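Serine proteinase inhibitor 1 (Myxoma virus, PDB 6BJ5) inhibits serine proteases as a poxviral serpin and is important in the virulence of the virus. Local coordinates at residues R155-P167 with Y175-K187. Sequence-based numbering, arbitrary orientation.
Sequences RHVFDPSFTTDQP and YKVRMMNKIDTLK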
ATOM      1  N   ARG A 155      16.068 -12.967   3.100  1.00 35.24           N
ATOM      2  CA  ARG A 155      16.908 -13.721   4.020  1.00 44.25           C
ATOM      3  C   ARG A 155      17.835 -14.660   3.234  1.00 51.60           C
ATOM      4  O   ARG A 155      19.051 -14.697   3.461  1.00 51.04           O
ATOM      5  CB  ARG A 155      16.043 -14.486   5.027  1.00 37.80           C
ATOM      6  CG  ARG A 155      16.887 -15.167   6.096  1.00 41.90           C
ATOM      7  CD  ARG A 155      16.128 -16.207   6.905  1.00 59.72           C
ATOM      8  NE  ARG A 155      17.053 -16.911   7.795  1.00 80.17           N
ATOM      9  CZ  ARG A 155      16.754 -17.996   8.501  1.00 76.99           C
ATOM     10  NH1 ARG A 155      15.543 -18.533   8.427  1.00 68.49           N
ATOM     11  NH2 ARG A 155      17.682 -18.554   9.269  1.00 83.21           N
ATOM     12  N   HIS A 156      17.286 -15.370   2.249  1.00 48.64           N
ATOM     13  CA  HIS A 156      18.057 -16.201   1.322  1.00 34.26           C
ATOM     14  C   HIS A 156      17.774 -15.706  -0.086  1.00 35.28           C
ATOM     15  O   HIS A 156      16.687 -15.953  -0.626  1.00 28.62           O
ATOM     16  CB  HIS A 156      17.674 -17.668   1.462  1.00 29.47           C
ATOM     17  CG  HIS A 156      18.015 -18.240   2.797  1.00 34.77           C
ATOM     18  ND1 HIS A 156      17.300 -19.269   3.369  1.00 30.54           N
ATOM     19  CD2 HIS A 156      19.024 -17.953   3.654  1.00 29.55           C
ATOM     20  CE1 HIS A 156      17.824 -19.562   4.547  1.00 37.88           C
ATOM     21  NE2 HIS A 156      18.876 -18.785   4.740  1.00 44.63           N
ATOM     22  N   VAL A 157      18.753 -15.004  -0.669  1.00 32.35           N
ATOM     23  CA  VAL A 157      18.577 -14.392  -1.983  1.00 29.28           C
ATOM     24  C   VAL A 157      18.508 -15.464  -3.060  1.00 32.36           C
ATOM     25  O   VAL A 157      18.945 -16.601  -2.876  1.00 37.95           O
ATOM     26  CB  VAL A 157      19.729 -13.425  -2.278  1.00 34.52           C
ATOM     27  CG1 VAL A 157      19.872 -12.396  -1.164  1.00 24.46           C
ATOM     28  CG2 VAL A 157      21.024 -14.235  -2.550  1.00 25.45           C
ATOM     29  N   PHE A 158      17.955 -15.084  -4.211  1.00 37.99           N
ATOM     30  CA  PHE A 158      18.030 -15.903  -5.410  1.00 27.72           C
ATOM     31  C   PHE A 158      19.360 -15.642  -6.123  1.00 32.59           C
ATOM     32  O   PHE A 158      20.000 -14.602  -5.946  1.00 37.47           O
ATOM     33  CB  PHE A 158      16.881 -15.597  -6.375  1.00 24.58           C
ATOM     34  CG  PHE A 158      15.493 -15.947  -5.869  1.00 33.14           C
ATOM     35  CD1 PHE A 158      14.795 -17.024  -6.423  1.00 39.28           C
ATOM     36  CD2 PHE A 158      14.839 -15.131  -4.924  1.00 22.50           C
ATOM     37  CE1 PHE A 158      13.497 -17.327  -6.011  1.00 44.04           C
ATOM     38  CE2 PHE A 158      13.540 -15.425  -4.493  1.00 15.58           C
ATOM     39  CZ  PHE A 158      12.863 -16.518  -5.041  1.00 42.71           C
ATOM     40  N   ASP A 159      19.769 -16.600  -6.945  1.00 32.22           N
ATOM     41  CA  ASP A 159      20.959 -16.436  -7.755  1.00 30.71           C
ATOM     42  C   ASP A 159      20.557 -15.921  -9.126  1.00 32.30           C
ATOM     43  O   ASP A 159      19.829 -16.616  -9.846  1.00 39.51           O
ATOM     44  CB  ASP A 159      21.697 -17.747  -7.888  1.00 25.87           C
ATOM     45  CG  ASP A 159      23.013 -17.601  -8.623  1.00 41.31           C
ATOM     46  OD1 ASP A 159      23.208 -16.628  -9.395  1.00 39.19           O
ATOM     47  OD2 ASP A 159      23.853 -18.500  -8.444  1.00 41.03           O
ATOM     48  N   PRO A 160      20.994 -14.733  -9.520  1.00 26.23           N
ATOM     49  CA  PRO A 160      20.571 -14.196 -10.818  1.00 30.34           C
ATOM     50  C   PRO A 160      20.966 -15.075 -11.988  1.00 33.76           C
ATOM     51  O   PRO A 160      20.222 -15.132 -12.979  1.00 31.98           O
ATOM     52  CB  PRO A 160      21.288 -12.842 -10.881  1.00 26.86           C
ATOM     53  CG  PRO A 160      21.679 -12.534  -9.490  1.00 26.89           C
ATOM     54  CD  PRO A 160      21.928 -13.839  -8.826  1.00 27.26           C
ATOM     55  N   SER A 161      22.099 -15.792 -11.890  1.00 20.99           N
ATOM     56  CA  SER A 161      22.570 -16.606 -13.008  1.00 16.55           C
ATOM     57  C   SER A 161      21.649 -17.782 -13.320  1.00 24.81           C
ATOM     58  O   SER A 161      21.736 -18.328 -14.420  1.00 36.39           O
ATOM     59  CB  SER A 161      23.986 -17.119 -12.737  1.00 12.40           C
ATOM     60  OG  SER A 161      23.975 -17.967 -11.593  1.00 31.56           O
ATOM     61  N   PHE A 162      20.752 -18.157 -12.408  1.00 19.31           N
ATOM     62  CA  PHE A 162      19.781 -19.209 -12.673  1.00 23.31           C
ATOM     63  C   PHE A 162      18.403 -18.655 -13.019  1.00 24.48           C
ATOM     64  O   PHE A 162      17.462 -19.428 -13.251  1.00 25.66           O
ATOM     65  CB  PHE A 162      19.689 -20.163 -11.466  1.00 26.89           C
ATOM     66  CG  PHE A 162      20.883 -21.083 -11.330  1.00 20.19           C
ATOM     67  CD1 PHE A 162      20.952 -22.256 -12.038  1.00 23.94           C
ATOM     68  CD2 PHE A 162      21.943 -20.749 -10.507  1.00 29.70           C
ATOM     69  CE1 PHE A 162      22.056 -23.080 -11.932  1.00 26.96           C
ATOM     70  CE2 PHE A 162      23.050 -21.578 -10.397  1.00 29.18           C
ATOM     71  CZ  PHE A 162      23.101 -22.735 -11.102  1.00 21.87           C
ATOM     72  N   THR A 163      18.272 -17.336 -13.090  1.00 20.90           N
ATOM     73  CA  THR A 163      17.042 -16.721 -13.559  1.00 28.17           C
ATOM     74  C   THR A 163      16.929 -16.900 -15.075  1.00 28.39           C
ATOM     75  O   THR A 163      17.890 -16.660 -15.811  1.00 33.51           O
ATOM     76  CB  THR A 163      17.044 -15.239 -13.180  1.00 35.71           C
ATOM     77  OG1 THR A 163      17.196 -15.098 -11.756  1.00 36.59           O
ATOM     78  CG2 THR A 163      15.766 -14.577 -13.627  1.00 38.81           C
ATOM     79  N   THR A 164      15.770 -17.345 -15.550  1.00 18.15           N
ATOM     80  CA  THR A 164      15.619 -17.638 -16.965  1.00 24.39           C
ATOM     81  C   THR A 164      14.308 -17.070 -17.485  1.00 40.18           C
ATOM     82  O   THR A 164      13.356 -16.863 -16.733  1.00 59.57           O
ATOM     83  CB  THR A 164      15.620 -19.140 -17.235  1.00 24.13           C
ATOM     84  OG1 THR A 164      14.358 -19.686 -16.812  1.00 31.85           O
ATOM     85  CG2 THR A 164      16.763 -19.820 -16.469  1.00 12.32           C
ATOM     86  N   ASP A 165      14.263 -16.840 -18.791  1.00 38.26           N
ATOM     87  CA  ASP A 165      13.010 -16.479 -19.441  1.00 35.39           C
ATOM     88  C   ASP A 165      12.070 -17.673 -19.392  1.00 31.69           C
ATOM     89  O   ASP A 165      12.444 -18.773 -19.793  1.00 34.86           O
ATOM     90  CB  ASP A 165      13.249 -16.069 -20.898  1.00 30.92           C
ATOM     91  CG  ASP A 165      14.063 -14.791 -21.025  1.00 37.75           C
ATOM     92  OD1 ASP A 165      14.173 -14.044 -20.026  1.00 52.04           O
ATOM     93  OD2 ASP A 165      14.588 -14.529 -22.127  1.00 36.95           O
ATOM     94  N   GLN A 166      10.850 -17.466 -18.907  1.00 30.03           N
ATOM     95  CA  GLN A 166       9.876 -18.538 -18.803  1.00 36.68           C
ATOM     96  C   GLN A 166       8.487 -17.968 -19.155  1.00 39.49           C
ATOM     97  O   GLN A 166       8.302 -16.761 -19.139  1.00 36.27           O
ATOM     98  CB  GLN A 166       9.842 -19.169 -17.403  1.00 29.02           C
ATOM     99  CG  GLN A 166      11.142 -19.845 -16.969  1.00 30.54           C
ATOM    100  CD  GLN A 166      11.389 -21.181 -17.650  1.00 34.57           C
ATOM    101  OE1 GLN A 166      10.456 -21.907 -17.978  1.00 36.68           O
ATOM    102  NE2 GLN A 166      12.654 -21.493 -17.892  1.00 32.57           N
ATOM    103  N   PRO A 167       7.570 -18.849 -19.559  1.00 40.41           N
ATOM    104  CA  PRO A 167       6.204 -18.370 -19.863  1.00 45.19           C
ATOM    105  C   PRO A 167       5.370 -18.070 -18.610  1.00 44.58           C
ATOM    106  O   PRO A 167       5.561 -18.657 -17.537  1.00 40.32           O
ATOM    107  CB  PRO A 167       5.601 -19.540 -20.667  1.00 36.54           C
ATOM    108  CG  PRO A 167       6.362 -20.741 -20.240  1.00 22.13           C
ATOM    109  CD  PRO A 167       7.774 -20.252 -19.955  1.00 26.53           C
ATOM    110  N   TYR A 175       2.987 -14.690 -21.683  1.00 33.23           N
ATOM    111  CA  TYR A 175       4.018 -13.665 -21.643  1.00 37.69           C
ATOM    112  C   TYR A 175       5.349 -14.326 -21.363  1.00 33.65           C
ATOM    113  O   TYR A 175       5.409 -15.457 -20.882  1.00 38.45           O
ATOM    114  CB  TYR A 175       3.752 -12.597 -20.559  1.00 25.80           C
ATOM    115  CG  TYR A 175       2.455 -11.859 -20.748  1.00 26.79           C
ATOM    116  CD1 TYR A 175       2.418 -10.609 -21.366  1.00 27.73           C
ATOM    117  CD2 TYR A 175       1.260 -12.407 -20.303  1.00 32.33           C
ATOM    118  CE1 TYR A 175       1.217  -9.936 -21.531  1.00 32.28           C
ATOM    119  CE2 TYR A 175       0.056 -11.738 -20.468  1.00 36.53           C
ATOM    120  CZ  TYR A 175       0.039 -10.513 -21.078  1.00 35.58           C
ATOM    121  OH  TYR A 175      -1.165  -9.860 -21.225  1.00 45.94           O
ATOM    122  N   LYS A 176       6.416 -13.592 -21.631  1.00 37.23           N
ATOM    123  CA  LYS A 176       7.757 -14.063 -21.340  1.00 34.51           C
ATOM    124  C   LYS A 176       8.248 -13.208 -20.194  1.00 39.70           C
ATOM    125  O   LYS A 176       8.378 -11.985 -20.336  1.00 41.92           O
ATOM    126  CB  LYS A 176       8.696 -13.927 -22.535  1.00 28.66           C
ATOM    127  CG  LYS A 176      10.112 -14.275 -22.187  1.00 42.36           C
ATOM    128  CD  LYS A 176      11.052 -14.083 -23.350  1.00 47.45           C
ATOM    129  CE  LYS A 176      11.411 -12.624 -23.474  1.00 47.30           C
ATOM    130  NZ  LYS A 176      12.457 -12.404 -24.506  1.00 49.36           N
ATOM    131  N   VAL A 177       8.465 -13.836 -19.048  1.00 32.03           N
ATOM    132  CA  VAL A 177       8.880 -13.071 -17.892  1.00 25.48           C
ATOM    133  C   VAL A 177      10.241 -13.594 -17.477  1.00 23.51           C
ATOM    134  O   VAL A 177      10.660 -14.702 -17.822  1.00 26.76           O
ATOM    135  CB  VAL A 177       7.897 -13.141 -16.714  1.00 24.04           C
ATOM    136  CG1 VAL A 177       6.495 -12.721 -17.156  1.00 16.52           C
ATOM    137  CG2 VAL A 177       7.917 -14.498 -16.123  1.00 25.86           C
ATOM    138  N   ARG A 178      10.916 -12.757 -16.720  1.00 18.35           N
ATOM    139  CA  ARG A 178      12.212 -13.025 -16.136  1.00 15.18           C
ATOM    140  C   ARG A 178      11.949 -13.783 -14.840  1.00 34.87           C
ATOM    141  O   ARG A 178      11.597 -13.186 -13.818  1.00 32.43           O
ATOM    142  CB  ARG A 178      12.854 -11.670 -15.889  1.00 32.89           C
ATOM    143  CG  ARG A 178      14.299 -11.573 -15.879  1.00 36.69           C
ATOM    144  CD  ARG A 178      14.898 -11.758 -17.220  1.00 24.05           C
ATOM    145  NE  ARG A 178      16.214 -12.279 -16.930  1.00 26.16           N
ATOM    146  CZ  ARG A 178      16.677 -13.417 -17.407  1.00 30.76           C
ATOM    147  NH1 ARG A 178      15.926 -14.136 -18.239  1.00 31.45           N
ATOM    148  NH2 ARG A 178      17.884 -13.820 -17.042  1.00 34.49           N
ATOM    149  N   MET A 179      12.066 -15.102 -14.896  1.00 33.97           N
ATOM    150  CA  MET A 179      11.745 -15.909 -13.732  1.00 36.81           C
ATOM    151  C   MET A 179      12.901 -16.379 -12.869  1.00 31.87           C
ATOM    152  O   MET A 179      13.851 -17.004 -13.339  1.00 47.22           O
ATOM    153  CB  MET A 179      10.902 -17.120 -14.153  1.00 35.45           C
ATOM    154  CG  MET A 179      10.512 -18.034 -13.004  1.00 31.70           C
ATOM    155  SD  MET A 179       9.521 -19.442 -13.539  1.00 28.43           S
ATOM    156  CE  MET A 179       8.105 -18.608 -14.252  1.00 25.21           C
ATOM    157  N   MET A 180      12.781 -16.067 -11.586  1.00 25.60           N
ATOM    158  CA  MET A 180      13.749 -16.474 -10.582  1.00 21.32           C
ATOM    159  C   MET A 180      13.456 -17.894 -10.106  1.00 27.96           C
ATOM    160  O   MET A 180      12.336 -18.400 -10.236  1.00 26.08           O
ATOM    161  CB  MET A 180      13.717 -15.494  -9.406  1.00 17.10           C
ATOM    162  CG  MET A 180      13.843 -14.044  -9.818  1.00 21.14           C
ATOM    163  SD  MET A 180      13.920 -12.949  -8.385  1.00 25.70           S
ATOM    164  CE  MET A 180      12.286 -13.115  -7.627  1.00 19.29           C
ATOM    165  N   ASN A 181      14.487 -18.552  -9.568  1.00 31.01           N
ATOM    166  CA  ASN A 181      14.361 -19.960  -9.212  1.00 34.44           C
ATOM    167  C   ASN A 181      15.342 -20.283  -8.095  1.00 37.51           C
ATOM    168  O   ASN A 181      16.537 -19.987  -8.215  1.00 34.42           O
ATOM    169  CB  ASN A 181      14.630 -20.849 -10.430  1.00 39.38           C
ATOM    170  CG  ASN A 181      14.480 -22.343 -10.134  1.00 41.44           C
ATOM    171  OD1 ASN A 181      14.170 -22.758  -9.016  1.00 41.36           O
ATOM    172  ND2 ASN A 181      14.717 -23.155 -11.152  1.00 37.14           N
ATOM    173  N   LYS A 182      14.839 -20.866  -7.006  1.00 24.22           N
ATOM    174  CA  LYS A 182      15.720 -21.267  -5.911  1.00 25.69           C
ATOM    175  C   LYS A 182      15.107 -22.419  -5.114  1.00 38.15           C
ATOM    176  O   LYS A 182      13.897 -22.695  -5.181  1.00 29.16           O
ATOM    177  CB  LYS A 182      16.028 -20.098  -4.965  1.00 20.71           C
ATOM    178  CG  LYS A 182      14.938 -19.883  -3.878  1.00 25.38           C
ATOM    179  CD  LYS A 182      15.310 -18.733  -2.964  1.00 31.20           C
ATOM    180  CE  LYS A 182      14.114 -18.157  -2.259  1.00 35.55           C
ATOM    181  NZ  LYS A 182      14.561 -17.520  -0.980  1.00 44.01           N
ATOM    182  N   ILE A 183      15.968 -23.076  -4.337  1.00 37.47           N
ATOM    183  CA  ILE A 183      15.542 -24.044  -3.332  1.00 38.65           C
ATOM    184  C   ILE A 183      15.760 -23.424  -1.964  1.00 35.09           C
ATOM    185  O   ILE A 183      16.789 -22.779  -1.718  1.00 28.23           O
ATOM    186  CB  ILE A 183      16.283 -25.387  -3.455  1.00 29.83           C
ATOM    187  CG1 ILE A 183      15.775 -26.154  -4.681  1.00 22.46           C
ATOM    188  CG2 ILE A 183      16.111 -26.199  -2.188  1.00 29.41           C
ATOM    189  CD1 ILE A 183      16.663 -27.309  -5.091  1.00 37.34           C
ATOM    190  N   ASP A 184      14.758 -23.560  -1.102  1.00 29.51           N
ATOM    191  CA  ASP A 184      14.787 -22.914   0.201  1.00 41.61           C
ATOM    192  C   ASP A 184      13.744 -23.617   1.056  1.00 37.48           C
ATOM    193  O   ASP A 184      12.784 -24.199   0.531  1.00 38.53           O
ATOM    194  CB  ASP A 184      14.508 -21.403   0.056  1.00 55.66           C
ATOM    195  CG  ASP A 184      14.853 -20.597   1.295  1.00 58.45           C
ATOM    196  OD1 ASP A 184      15.120 -21.203   2.349  1.00 66.14           O
ATOM    197  OD2 ASP A 184      14.862 -19.346   1.197  1.00 54.15           O
ATOM    198  N   THR A 185      13.954 -23.580   2.374  1.00 41.23           N
ATOM    199  CA  THR A 185      12.986 -24.061   3.361  1.00 50.20           C
ATOM    200  C   THR A 185      12.241 -22.891   3.984  1.00 43.10           C
ATOM    201  O   THR A 185      12.855 -21.998   4.592  1.00 29.22           O
ATOM    202  CB  THR A 185      13.612 -24.970   4.425  1.00 61.67           C
ATOM    203  OG1 THR A 185      14.585 -25.847   3.837  1.00 72.12           O
ATOM    204  CG2 THR A 185      12.566 -25.695   5.270  1.00 59.78           C
ATOM    205  N   LEU A 186      10.913 -22.937   3.835  1.00 42.59           N
ATOM    206  CA  LEU A 186       9.977 -21.846   4.026  1.00 41.69           C
ATOM    207  C   LEU A 186       8.652 -22.414   4.517  1.00 46.11           C
ATOM    208  O   LEU A 186       8.304 -23.554   4.201  1.00 41.91           O
ATOM    209  CB  LEU A 186       9.709 -21.141   2.700  1.00 30.12           C
ATOM    210  CG  LEU A 186      10.862 -20.750   1.792  1.00 34.53           C
ATOM    211  CD1 LEU A 186      10.285 -20.407   0.409  1.00 30.05           C
ATOM    212  CD2 LEU A 186      11.697 -19.603   2.386  1.00 37.76           C
ATOM    213  N   LYS A 187       7.872 -21.585   5.205  1.00 43.44           N
ATOM    214  CA  LYS A 187       6.523 -21.997   5.584  1.00 45.15           C
ATOM    215  C   LYS A 187       5.613 -21.969   4.355  1.00 44.39           C
ATOM    216  O   LYS A 187       5.692 -21.048   3.535  1.00 49.56           O
ATOM    217  CB  LYS A 187       5.987 -21.096   6.712  1.00 42.44           C
ATOM    218  CG  LYS A 187       6.840 -21.158   7.998  1.00 46.95           C
ATOM    219  CD  LYS A 187       6.284 -20.337   9.160  1.00 60.24           C
ATOM    220  CE  LYS A 187       7.402 -19.909  10.116  1.00 60.85           C
ATOM    221  NZ  LYS A 187       6.937 -18.932  11.136  1.00 63.46           N
TER
HETATM  222  O   HOH W   1      16.871 -17.177  -9.815  1.00 27.65           O
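Phe158 lies between two facing side chains. Over one face, Lys182 CD stands 3.7 Å from the ring centroid and 7° off the normal, a CH-pi contact; the opposite face carries Met180 CE and SD, the sulfur in Met-aromatic contact 4.4 Å from the centroid. Lys182 CG sits between the backbone N and the carbonyl carbon (chi1 84°), setting the extended chain over the ring and its ammonium beyond, in off-centre cation-pi contact.

Lys182 NZ donates to His156 O (2.7 Å), in the carbonyl plane, and forms a salt bridge with Asp184 OD2 through the anti lone pair. His156 ND1 gives a straight bond to Asp184 OD1 (3.1 Å, 162°), meeting the carboxylate from above its plane. The Lys182 ammonium probably favours an ionised Asp184.

Thr164 with Met179 and Gln166 with Val177 are antiparallel hydrogen-bonded pairs (Val177 N to Gln166 O, 2.9 Å). On the other face Arg178 NH1 meets Asp165 OD1 (2.5 Å) in a salt bridge, the group planes nearly perpendicular and the hydrogen bond weak, being bent; the salt bridge Asp165 OD2 to Lys176 NZ (3.8 Å) is long. One water joins Asp159 O, Asn181 N and Thr163 OG1, which Glu303 also binds.

By serpin topology, 164-170, outermost in this chain's sheet, is s4C and 173-185 is s3C of beta-sheet C; s2C, within 243-258, follows. Tyr175 and Lys176 pair with an antiparallel strand of the neighbouring chain.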